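Local coordinates for protein racemase (Pseudovibrio sp. JE062, PDB 3MKC) that belongs to the enolase superfamily, joining a mandelate racemase/muconate lactonizing enzyme-type N-terminal domain to a C-terminal barrel domain, its precise function being undefined, at residues 318-323 and 352-357; 338-343 and 357-362. All blocks are in the same frame, centred on the assembly; numbering follows the deposited sequence.

Contact 1: residues 318-323 and 352-357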
loop_
_atom_site.group_PDB
_atom_site.type_symbol
_atom_site.label_atom_id
_atom_site.label_comp_id
_atom_site.label_asym_id
_atom_site.label_seq_id
_atom_site.Cartn_x
_atom_site.Cartn_y
_atom_site.Cartn_z
ATOM N N THR A 318 1.529 8.188 -3.934
ATOM C CA THR A 318 2.527 8.804 -4.806
ATOM C C THR A 318 3.789 7.967 -4.928
ATOM O O THR A 318 3.814 6.802 -4.530
ATOM C CB THR A 318 2.921 10.211 -4.316
ATOM O OG1 THR A 318 3.779 10.107 -3.176
ATOM C CG2 THR A 318 1.680 11.005 -3.946
ATOM N N GLY A 319 4.838 8.570 -5.482
ATOM C CA GLY A 319 6.091 7.863 -5.649
ATOM C C GLY A 319 6.746 7.509 -4.327
ATOM O O GLY A 319 7.621 6.646 -4.271
ATOM N N ILE A 320 6.329 8.177 -3.256
ATOM C CA ILE A 320 6.901 7.905 -1.944
ATOM C C ILE A 320 6.533 6.496 -1.477
ATOM O O ILE A 320 7.384 5.738 -1.011
ATOM C CB ILE A 320 6.412 8.929 -0.904
ATOM C CG1 ILE A 320 6.830 10.343 -1.335
ATOM C CG2 ILE A 320 6.998 8.604 0.460
ATOM C CD1 ILE A 320 6.423 11.434 -0.357
ATOM N N THR A 321 5.259 6.149 -1.605
ATOM C CA THR A 321 4.804 4.827 -1.199
ATOM C C THR A 321 5.274 3.761 -2.193
ATOM O O THR A 321 5.597 2.638 -1.798
ATOM C CB THR A 321 3.268 4.795 -1.058
ATOM O OG1 THR A 321 2.877 5.684 -0.003
ATOM C CG2 THR A 321 2.775 3.386 -0.735
ATOM N N SER A 322 5.327 4.103 -3.479
ATOM C CA SER A 322 5.791 3.134 -4.472
ATOM C C SER A 322 7.225 2.711 -4.157
ATOM O O SER A 322 7.598 1.556 -4.365
ATOM C CB SER A 322 5.726 3.722 -5.885
ATOM O OG SER A 322 4.394 3.735 -6.375
ATOM N N ALA A 323 8.030 3.644 -3.650
ATOM C CA ALA A 323 9.408 3.335 -3.305
ATOM C C ALA A 323 9.437 2.382 -2.112
ATOM O O ALA A 323 10.178 1.391 -2.106
ATOM C CB ALA A 323 10.167 4.615 -2.968
ATOM N N LYS A 352 2.978 10.921 -10.599
ATOM C CA LYS A 352 4.037 11.084 -11.589
ATOM C C LYS A 352 5.149 12.083 -11.262
ATOM O O LYS A 352 6.324 11.800 -11.506
ATOM C CB LYS A 352 3.430 11.471 -12.936
ATOM C CG LYS A 352 2.545 10.420 -13.578
ATOM C CD LYS A 352 2.110 10.908 -14.948
ATOM C CE LYS A 352 1.337 9.853 -15.717
ATOM N NZ LYS A 352 1.045 10.322 -17.095
ATOM N N TYR A 353 4.794 13.236 -10.700
ATOM C CA TYR A 353 5.790 14.276 -10.431
ATOM C C TYR A 353 6.250 14.600 -9.005
ATOM O O TYR A 353 7.286 15.244 -8.844
ATOM C CB TYR A 353 5.324 15.598 -11.051
ATOM C CG TYR A 353 4.634 15.480 -12.392
ATOM C CD1 TYR A 353 5.279 14.909 -13.490
ATOM C CD2 TYR A 353 3.342 15.974 -12.571
ATOM C CE1 TYR A 353 4.648 14.836 -14.739
ATOM C CE2 TYR A 353 2.703 15.906 -13.809
ATOM C CZ TYR A 353 3.361 15.340 -14.888
ATOM O OH TYR A 353 2.729 15.289 -16.109
ATOM N N LEU A 354 5.520 14.178 -7.974
ATOM C CA LEU A 354 5.914 14.543 -6.609
ATOM C C LEU A 354 7.339 14.213 -6.177
ATOM O O LEU A 354 8.035 15.074 -5.637
ATOM C CB LEU A 354 4.937 13.970 -5.582
ATOM C CG LEU A 354 5.193 14.453 -4.154
ATOM C CD1 LEU A 354 5.111 15.976 -4.089
ATOM C CD2 LEU A 354 4.164 13.821 -3.226
ATOM N N VAL A 355 7.775 12.973 -6.384
ATOM C CA VAL A 355 9.134 12.605 -6.004
ATOM C C VAL A 355 9.915 12.028 -7.169
ATOM O O VAL A 355 9.338 11.612 -8.178
ATOM C CB VAL A 355 9.173 11.582 -4.846
ATOM C CG1 VAL A 355 8.735 12.245 -3.550
ATOM C CG2 VAL A 355 8.300 10.388 -5.174
ATOM N N THR A 356 11.233 12.006 -7.012
ATOM C CA THR A 356 12.137 11.508 -8.042
ATOM C C THR A 356 13.295 10.782 -7.370
ATOM O O THR A 356 13.671 11.106 -6.246
ATOM C CB THR A 356 12.700 12.683 -8.877
ATOM O OG1 THR A 356 13.483 12.175 -9.967
ATOM C CG2 THR A 356 13.573 13.566 -8.011
ATOM N N PRO A 357 13.879 9.784 -8.047
ATOM C CA PRO A 357 13.525 9.295 -9.382
ATOM C C PRO A 357 12.472 8.196 -9.325
ATOM O O PRO A 357 12.034 7.803 -8.247
ATOM C CB PRO A 357 14.853 8.775 -9.904
ATOM C CG PRO A 357 15.445 8.162 -8.677
ATOM C CD PRO A 357 15.147 9.185 -7.593
#
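Val355 spreads its two methyl groups over the first turn of helix 319-331, CG1 on Ile320 and CG2 on Gly319. The side chains of Ile320 and Val355 cross at about a right angle, and their touching atoms, Ile320 CG1 and Val355 CG1, are 3.5 Å apart, tighter than usual van der Waals contact. Val355 CG1 stands beside its own backbone N (chi1 -71°), which puts CG2 between the backbone N and the carbonyl carbon. From there Val355 CG2 meets bare main chain, 3.4 Å from Gly319 CA, on the side where a side chain would begin. This close cover also buries Gly319 N, which has no polar partner in the model.

Leu354 approaches the same helix start with one branch. Its CG lies anti to the backbone N (chi1 -173°), and CD2 meets Thr318, the two side chains lying at a slant to each other. Leu354 CD2 is 3.7 Å from Thr318 OG1 and 3.8 Å from Thr318 CG2, touching both branches of the threonine. Ile320 CD1 adds a looser apolar contact, 4.4 Å from Leu354 CD2.

Beneath this methyl, Thr318 is the N-cap: Ile320 N donates to Thr318 OG1 over 3.2 Å in a fairly straight bond (166°). The same hydroxyl oxygen is also hydrogen-bonded to Glu47, so the polar atom under Leu354 is held from the helix and from strand 43-48. Thr31 and Val33 of strand 29-38 cover Leu354, and Val33 also meets Ile320. No hydrogen bond joins the two segments. The capped start of helix 319-331 thus packs against Leu354 and strand residue Val355, next to strand 29-38 of the N-terminal domain; the pairing of a barrel domain with such an N-terminal domain is characteristic of the enolase superfamily.

Contact 2: residues 338-343 and 357-362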
loop_
_atom_site.group_PDB
_atom_site.type_symbol
_atom_site.label_atom_id
_atom_site.label_comp_id
_atom_site.label_asym_id
_atom_site.label_seq_id
_atom_site.Cartn_x
_atom_site.Cartn_y
_atom_site.Cartn_z
ATOM N N PHE A 338 3.161 -7.741 -5.687
ATOM C CA PHE A 338 2.794 -6.687 -4.747
ATOM C C PHE A 338 2.175 -5.576 -5.595
ATOM O O PHE A 338 2.525 -5.432 -6.772
ATOM C CB PHE A 338 4.018 -6.194 -3.964
ATOM C CG PHE A 338 5.043 -5.480 -4.798
ATOM C CD1 PHE A 338 5.224 -4.108 -4.667
ATOM C CD2 PHE A 338 5.836 -6.178 -5.699
ATOM C CE1 PHE A 338 6.181 -3.437 -5.423
ATOM C CE2 PHE A 338 6.801 -5.515 -6.463
ATOM C CZ PHE A 338 6.971 -4.143 -6.323
ATOM N N GLU A 339 1.246 -4.808 -5.030
ATOM C CA GLU A 339 0.596 -3.766 -5.818
ATOM C C GLU A 339 1.494 -2.587 -6.119
ATOM O O GLU A 339 2.176 -2.061 -5.238
ATOM C CB GLU A 339 -0.686 -3.260 -5.150
ATOM C CG GLU A 339 -1.367 -2.143 -5.946
ATOM C CD GLU A 339 -2.757 -1.798 -5.444
ATOM O OE1 GLU A 339 -2.958 -1.762 -4.213
ATOM O OE2 GLU A 339 -3.648 -1.545 -6.283
ATOM N N TYR A 340 1.473 -2.175 -7.381
ATOM C CA TYR A 340 2.273 -1.056 -7.829
ATOM C C TYR A 340 1.503 -0.293 -8.900
ATOM O O TYR A 340 0.832 -0.888 -9.740
ATOM C CB TYR A 340 3.586 -1.561 -8.414
ATOM C CG TYR A 340 4.649 -0.499 -8.555
ATOM C CD1 TYR A 340 5.503 -0.196 -7.497
ATOM C CD2 TYR A 340 4.809 0.196 -9.752
ATOM C CE1 TYR A 340 6.497 0.771 -7.628
ATOM C CE2 TYR A 340 5.798 1.166 -9.897
ATOM C CZ TYR A 340 6.636 1.446 -8.832
ATOM O OH TYR A 340 7.608 2.400 -8.968
ATOM N N VAL A 341 1.581 1.029 -8.848
ATOM C CA VAL A 341 0.925 1.863 -9.839
ATOM C C VAL A 341 2.075 2.453 -10.643
ATOM O O VAL A 341 2.953 3.121 -10.099
ATOM C CB VAL A 341 0.081 2.980 -9.177
ATOM C CG1 VAL A 341 0.956 3.849 -8.291
ATOM C CG2 VAL A 341 -0.607 3.819 -10.250
ATOM N N HIS A 342 2.092 2.162 -11.937
ATOM C CA HIS A 342 3.156 2.636 -12.803
ATOM C C HIS A 342 2.706 3.855 -13.604
ATOM O O HIS A 342 1.550 3.944 -14.012
ATOM C CB HIS A 342 3.587 1.507 -13.741
ATOM C CG HIS A 342 4.847 1.792 -14.490
ATOM N ND1 HIS A 342 4.897 2.649 -15.570
ATOM C CD2 HIS A 342 6.118 1.367 -14.289
ATOM C CE1 HIS A 342 6.142 2.739 -15.999
ATOM N NE2 HIS A 342 6.903 1.970 -15.239
ATOM N N PRO A 343 3.622 4.815 -13.830
ATOM C CA PRO A 343 3.358 6.051 -14.576
ATOM C C PRO A 343 2.849 5.861 -16.004
ATOM O O PRO A 343 2.030 6.644 -16.482
ATOM C CB PRO A 343 4.705 6.764 -14.541
ATOM C CG PRO A 343 5.283 6.318 -13.244
ATOM C CD PRO A 343 4.979 4.840 -13.258
ATOM N N PRO A 357 13.879 9.784 -8.047
ATOM C CA PRO A 357 13.525 9.295 -9.382
ATOM C C PRO A 357 12.472 8.196 -9.325
ATOM O O PRO A 357 12.034 7.803 -8.247
ATOM C CB PRO A 357 14.853 8.775 -9.904
ATOM C CG PRO A 357 15.445 8.162 -8.677
ATOM C CD PRO A 357 15.147 9.185 -7.593
ATOM N N GLU A 358 12.077 7.709 -10.497
ATOM C CA GLU A 358 11.094 6.637 -10.632
ATOM C C GLU A 358 11.880 5.369 -10.952
ATOM O O GLU A 358 12.742 5.378 -11.836
ATOM C CB GLU A 358 10.137 6.949 -11.789
ATOM C CG GLU A 358 8.987 5.973 -11.955
ATOM C CD GLU A 358 7.973 6.084 -10.839
ATOM O OE1 GLU A 358 7.582 7.224 -10.510
ATOM O OE2 GLU A 358 7.561 5.037 -10.297
ATOM N N ALA A 359 11.595 4.285 -10.238
ATOM C CA ALA A 359 12.301 3.029 -10.470
ATOM C C ALA A 359 11.980 2.489 -11.858
ATOM O O ALA A 359 10.828 2.496 -12.289
ATOM C CB ALA A 359 11.914 2.007 -9.412
ATOM N N GLU A 360 13.002 2.007 -12.553
ATOM C CA GLU A 360 12.806 1.473 -13.892
ATOM C C GLU A 360 12.298 0.037 -13.876
ATOM O O GLU A 360 12.927 -0.857 -13.308
ATOM C CB GLU A 360 14.108 1.562 -14.699
ATOM C CG GLU A 360 14.520 2.993 -15.050
ATOM C CD GLU A 360 15.698 3.059 -16.018
ATOM O OE1 GLU A 360 16.858 3.225 -15.564
ATOM O OE2 GLU A 360 15.455 2.934 -17.239
ATOM N N LEU A 361 11.143 -0.171 -14.496
ATOM C CA LEU A 361 10.545 -1.497 -14.570
ATOM C C LEU A 361 11.161 -2.190 -15.780
ATOM O O LEU A 361 10.952 -1.768 -16.920
ATOM C CB LEU A 361 9.032 -1.379 -14.739
ATOM C CG LEU A 361 8.236 -2.678 -14.612
ATOM C CD1 LEU A 361 8.351 -3.205 -13.187
ATOM C CD2 LEU A 361 6.782 -2.429 -14.972
ATOM N N VAL A 362 11.933 -3.240 -15.529
ATOM C CA VAL A 362 12.599 -3.977 -16.599
ATOM C C VAL A 362 12.070 -5.401 -16.722
ATOM O O VAL A 362 12.151 -6.184 -15.775
ATOM C CB VAL A 362 14.126 -4.040 -16.359
ATOM C CG1 VAL A 362 14.792 -4.838 -17.463
ATOM C CG2 VAL A 362 14.706 -2.627 -16.295
HETATM O O HOH W 1 9.746 3.966 -7.856
#
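Tyr340 and Glu358 meet tip to tip where barrel strand 339-340 of this enolase-type domain runs out into a loop and faces the irregular segment 357-362. Tyr340 OH lies 3.0 Å from Glu358 OE2, with the ring and carboxylate planes 77° apart. Pro343 reaches the same carboxylate with its ring tip, Pro343 CG being 3.6 Å from Glu358 CD. Farther along, the imidazole of His342 and the side chain of Leu361 cross at a slant: His342 CD2 is 3.9 Å from Leu361 CD2, while Leu361 CB approaches His342 NE2 at 4.0 Å.

Second-shell partners help to position these groups. Glu358 OE2 forms a salt bridge with Arg351, and the glutamate chain bends at chi2 (70°) on its way to the carboxylate. His342 ND1 is hydrogen-bonded to Glu344 N, and Pro343 CD sits 3.1 Å above one face of the imidazole, offset toward its rim. The ring of Phe366 in strand 366-367 meets that of Tyr340 and also touches Ala359 and Leu361. A single water bridges the segments, donating to Tyr340 OH at 2.9 Å and accepting from Ala359 N at 3.0 Å.

Contacts 1 and 2 have centres about 9 Å apart, and their segments alternate along the chain, sharing Pro357 with the cis peptide before it. Helix 319-331 leads into strand 339-340, so the two contacts attach consecutive barrel elements to one returning chain. They also touch directly: Ser322 CB lies 3.5 Å from Tyr340 CE1, and Lys352 CE lies 3.4 Å from Pro343 O. Contact 1 is wholly buried and faces the N-terminal domain; contact 2 is partly buried and includes a bridging water. In this superfamily the active site lies between that domain and the barrel, but neither contact holds a ligand.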